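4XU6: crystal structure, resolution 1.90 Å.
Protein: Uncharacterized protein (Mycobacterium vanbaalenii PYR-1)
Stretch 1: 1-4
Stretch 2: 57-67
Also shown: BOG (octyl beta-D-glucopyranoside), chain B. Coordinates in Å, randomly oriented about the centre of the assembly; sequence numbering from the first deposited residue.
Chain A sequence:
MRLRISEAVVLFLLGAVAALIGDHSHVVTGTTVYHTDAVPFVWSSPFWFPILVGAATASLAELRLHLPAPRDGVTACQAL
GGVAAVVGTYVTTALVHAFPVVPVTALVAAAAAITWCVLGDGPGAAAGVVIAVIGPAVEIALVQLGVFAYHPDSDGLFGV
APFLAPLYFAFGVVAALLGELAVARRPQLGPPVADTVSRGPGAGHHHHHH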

# COMPACT_ATOMS: atom_id res chain seq x y z
N MET A 1 -11.89 2.50 35.38
CA MET A 1 -11.51 2.10 34.03
C MET A 1 -10.10 1.51 34.01
O MET A 1 -9.33 1.67 34.97
CB MET A 1 -11.64 3.27 33.05
CG MET A 1 -10.60 4.37 33.19
SD MET A 1 -10.87 5.68 31.97
CE MET A 1 -9.35 6.62 32.11
N ARG A 2 -9.76 0.82 32.93
CA ARG A 2 -8.51 0.06 32.89
C ARG A 2 -7.33 0.88 32.40
O ARG A 2 -6.20 0.70 32.88
CB ARG A 2 -8.71 -1.23 32.10
CG ARG A 2 -9.91 -1.97 32.65
CD ARG A 2 -9.95 -3.44 32.34
NE ARG A 2 -10.94 -4.07 33.22
CZ ARG A 2 -11.49 -5.26 33.02
NH1 ARG A 2 -12.38 -5.73 33.89
NH2 ARG A 2 -11.16 -5.98 31.96
N LEU A 3 -7.58 1.77 31.45
CA LEU A 3 -6.58 2.77 31.08
C LEU A 3 -6.36 3.71 32.25
O LEU A 3 -7.29 4.01 33.00
CB LEU A 3 -7.05 3.60 29.88
CG LEU A 3 -7.12 2.92 28.51
CD1 LEU A 3 -7.75 3.86 27.47
CD2 LEU A 3 -5.71 2.51 28.09
N ARG A 4 -5.12 4.16 32.43
CA ARG A 4 -4.85 5.23 33.37
C ARG A 4 -5.16 6.55 32.67
O ARG A 4 -5.17 6.61 31.44
CB ARG A 4 -3.41 5.15 33.85
CG ARG A 4 -3.17 3.95 34.75
CD ARG A 4 -1.71 3.54 34.80
NE ARG A 4 -1.51 2.42 35.72
CZ ARG A 4 -0.34 1.84 35.94
NH1 ARG A 4 0.74 2.27 35.30
NH2 ARG A 4 -0.24 0.83 36.81
C1 BOG B . 2.43 5.95 31.59
O1 BOG B . 1.54 5.95 30.48
C2 BOG B . 2.30 4.63 32.37
O2 BOG B . 0.95 4.48 32.83
C3 BOG B . 3.26 4.62 33.55
O3 BOG B . 3.23 3.32 34.16
C4 BOG B . 4.67 4.91 33.06
O4 BOG B . 5.54 5.03 34.19
C5 BOG B . 4.72 6.18 32.21
O5 BOG B . 3.78 6.11 31.13
C6 BOG B . 6.11 6.43 31.64
O6 BOG B . 6.50 5.36 30.77
C1' BOG B . 1.73 7.04 29.56
C2' BOG B . 1.02 6.67 28.26
C3' BOG B . 1.83 6.95 27.01
C4' BOG B . 1.98 5.69 26.16
C5' BOG B . 0.79 5.42 25.26
C6' BOG B . 1.29 5.19 23.83
C7' BOG B . 0.21 4.60 22.92
C8' BOG B . -0.18 3.21 23.39
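Stretch 2 57-67: TASLAELRLHL

A carboxylate presents two oxygens in one plane, and a chain end without regular secondary structure presents backbone NH groups that no helix or sheet has claimed. The first residues of this chain illustrate how the two can be matched. E62, on the helical part of stretch 2, receives two consecutive amides of stretch 1: R2 N donates to E62 OE2 at 2.8 Å, and L3 N donates to E62 OE1 at 2.9 Å. Both bonds are nearly straight, with N-H...O angles of 172° and 170°. The CA-to-CB bond of E62 points sideways to stretch 1, but its t, p rotamer brings the carboxylate nearer.

The same glutamate is held from its own side. H66 NE2 donates to E62 OE2 at 2.7 Å, so this oxygen accepts from both the R2 amide and the imidazole. The arrangement also places the ring for a second task: the guanidinium of R2 lies flat on H66, with centres 4.1 Å apart and planes inclined by 20°. R2 CD sits over the same ring, 4.0 Å from its centroid, extending the contact along the arginine side chain. While its face is occupied in this way, the guanidinium uses its edge for a hydrogen bond from R2 NH2 to L65 O, 2.7 Å long. Arginine thus combines stacking and directional bonding in a single group.

These acceptors belong to a helix and the turn that follows it. Residues 57-64 are helical, continuing a helix that begins earlier in the chain, and a type I turn runs from R64 to L67. H66 N bonds to L63 O at 2.9 Å, and within the turn L67 N bonds to R64 O at 3.0 Å, while L65 O is taken by R2. Stretch 1 is irregular until R4, which occupies the N-cap position before a helix. The nearest CA atoms across the two stretches are those of L3 and E62, 6.2 Å apart.

Beyond the polar centre, L3 supplies the apolar packing. Its buried side chain reaches A61 through L3 CD1 to A61 CB at 4.1 Å, and L65 through L3 CD2 to L65 CD1 at 3.8 Å. L3 CD1 also approaches A58 O at 3.5 Å. M1 adds a peripheral contact, M1 CB to E62 OE2 at 3.3 Å, before the end of its side chain leads away. The CA-to-CB bond of R4 points away from stretch 2, and its side chain makes no contact there; R4 NH1 instead meets the detergent, weakly hydrogen-bonded to BOG O2 at 3.3 Å.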

# COMPACT_ATOMS: atom_id res chain seq x y z
N THR A 57 -11.13 7.15 20.05
CA THR A 57 -9.86 6.43 20.12
C THR A 57 -9.60 5.89 21.53
O THR A 57 -9.27 4.70 21.73
CB THR A 57 -8.68 7.34 19.71
OG1 THR A 57 -8.93 7.91 18.41
CG2 THR A 57 -7.37 6.54 19.70
N ALA A 58 -9.75 6.75 22.52
CA ALA A 58 -9.53 6.33 23.90
C ALA A 58 -10.59 5.32 24.33
O ALA A 58 -10.30 4.38 25.07
CB ALA A 58 -9.52 7.54 24.84
N SER A 59 -11.82 5.51 23.86
CA SER A 59 -12.93 4.63 24.24
C SER A 59 -12.79 3.21 23.68
O SER A 59 -13.10 2.24 24.37
CB SER A 59 -14.27 5.24 23.79
OG SER A 59 -14.55 6.43 24.51
N LEU A 60 -12.36 3.11 22.43
CA LEU A 60 -12.18 1.82 21.78
C LEU A 60 -10.99 1.08 22.37
O LEU A 60 -11.00 -0.15 22.50
CB LEU A 60 -12.02 2.00 20.26
CG LEU A 60 -13.29 2.43 19.52
CD1 LEU A 60 -12.99 3.06 18.15
CD2 LEU A 60 -14.23 1.25 19.35
N ALA A 61 -9.96 1.84 22.74
CA ALA A 61 -8.83 1.24 23.43
C ALA A 61 -9.28 0.67 24.78
O ALA A 61 -8.92 -0.44 25.16
CB ALA A 61 -7.74 2.27 23.64
N GLU A 62 -10.07 1.46 25.50
CA GLU A 62 -10.62 1.00 26.78
C GLU A 62 -11.49 -0.24 26.59
O GLU A 62 -11.35 -1.23 27.33
CB GLU A 62 -11.42 2.13 27.45
CG GLU A 62 -12.14 1.71 28.74
CD GLU A 62 -11.21 1.46 29.90
OE1 GLU A 62 -10.05 1.93 29.85
OE2 GLU A 62 -11.64 0.81 30.88
N LEU A 63 -12.38 -0.20 25.60
CA LEU A 63 -13.25 -1.34 25.27
C LEU A 63 -12.46 -2.64 25.11
O LEU A 63 -12.85 -3.68 25.65
CB LEU A 63 -14.07 -1.05 24.01
CG LEU A 63 -14.89 -2.21 23.41
CD1 LEU A 63 -15.92 -2.75 24.42
CD2 LEU A 63 -15.58 -1.80 22.10
N ARG A 64 -11.37 -2.59 24.35
CA ARG A 64 -10.54 -3.77 24.12
C ARG A 64 -10.05 -4.37 25.44
O ARG A 64 -10.00 -5.60 25.58
CB ARG A 64 -9.33 -3.43 23.21
CG ARG A 64 -8.32 -4.58 23.09
CD ARG A 64 -8.99 -5.79 22.44
NE ARG A 64 -8.13 -6.97 22.29
CZ ARG A 64 -8.07 -7.97 23.17
NH1 ARG A 64 -8.79 -7.93 24.28
NH2 ARG A 64 -7.28 -9.02 22.93
N LEU A 65 -9.72 -3.52 26.40
CA LEU A 65 -9.23 -4.00 27.69
C LEU A 65 -10.32 -4.68 28.53
O LEU A 65 -10.03 -5.27 29.58
CB LEU A 65 -8.56 -2.87 28.47
CG LEU A 65 -7.35 -2.24 27.78
CD1 LEU A 65 -6.79 -1.10 28.62
CD2 LEU A 65 -6.27 -3.29 27.51
N HIS A 66 -11.57 -4.62 28.07
CA HIS A 66 -12.66 -5.32 28.74
C HIS A 66 -13.04 -6.59 27.99
O HIS A 66 -13.93 -7.34 28.40
CB HIS A 66 -13.87 -4.40 28.90
CG HIS A 66 -13.65 -3.29 29.89
ND1 HIS A 66 -14.02 -3.40 31.22
CD2 HIS A 66 -13.10 -2.07 29.75
CE1 HIS A 66 -13.69 -2.28 31.85
NE2 HIS A 66 -13.14 -1.46 30.98
N LEU A 67 -12.35 -6.84 26.87
CA LEU A 67 -12.62 -8.02 26.05
C LEU A 67 -11.55 -9.07 26.37
O LEU A 67 -10.50 -8.74 26.93
CB LEU A 67 -12.64 -7.65 24.56
CG LEU A 67 -13.68 -6.60 24.15
CD1 LEU A 67 -13.54 -6.22 22.69
CD2 LEU A 67 -15.10 -7.09 24.42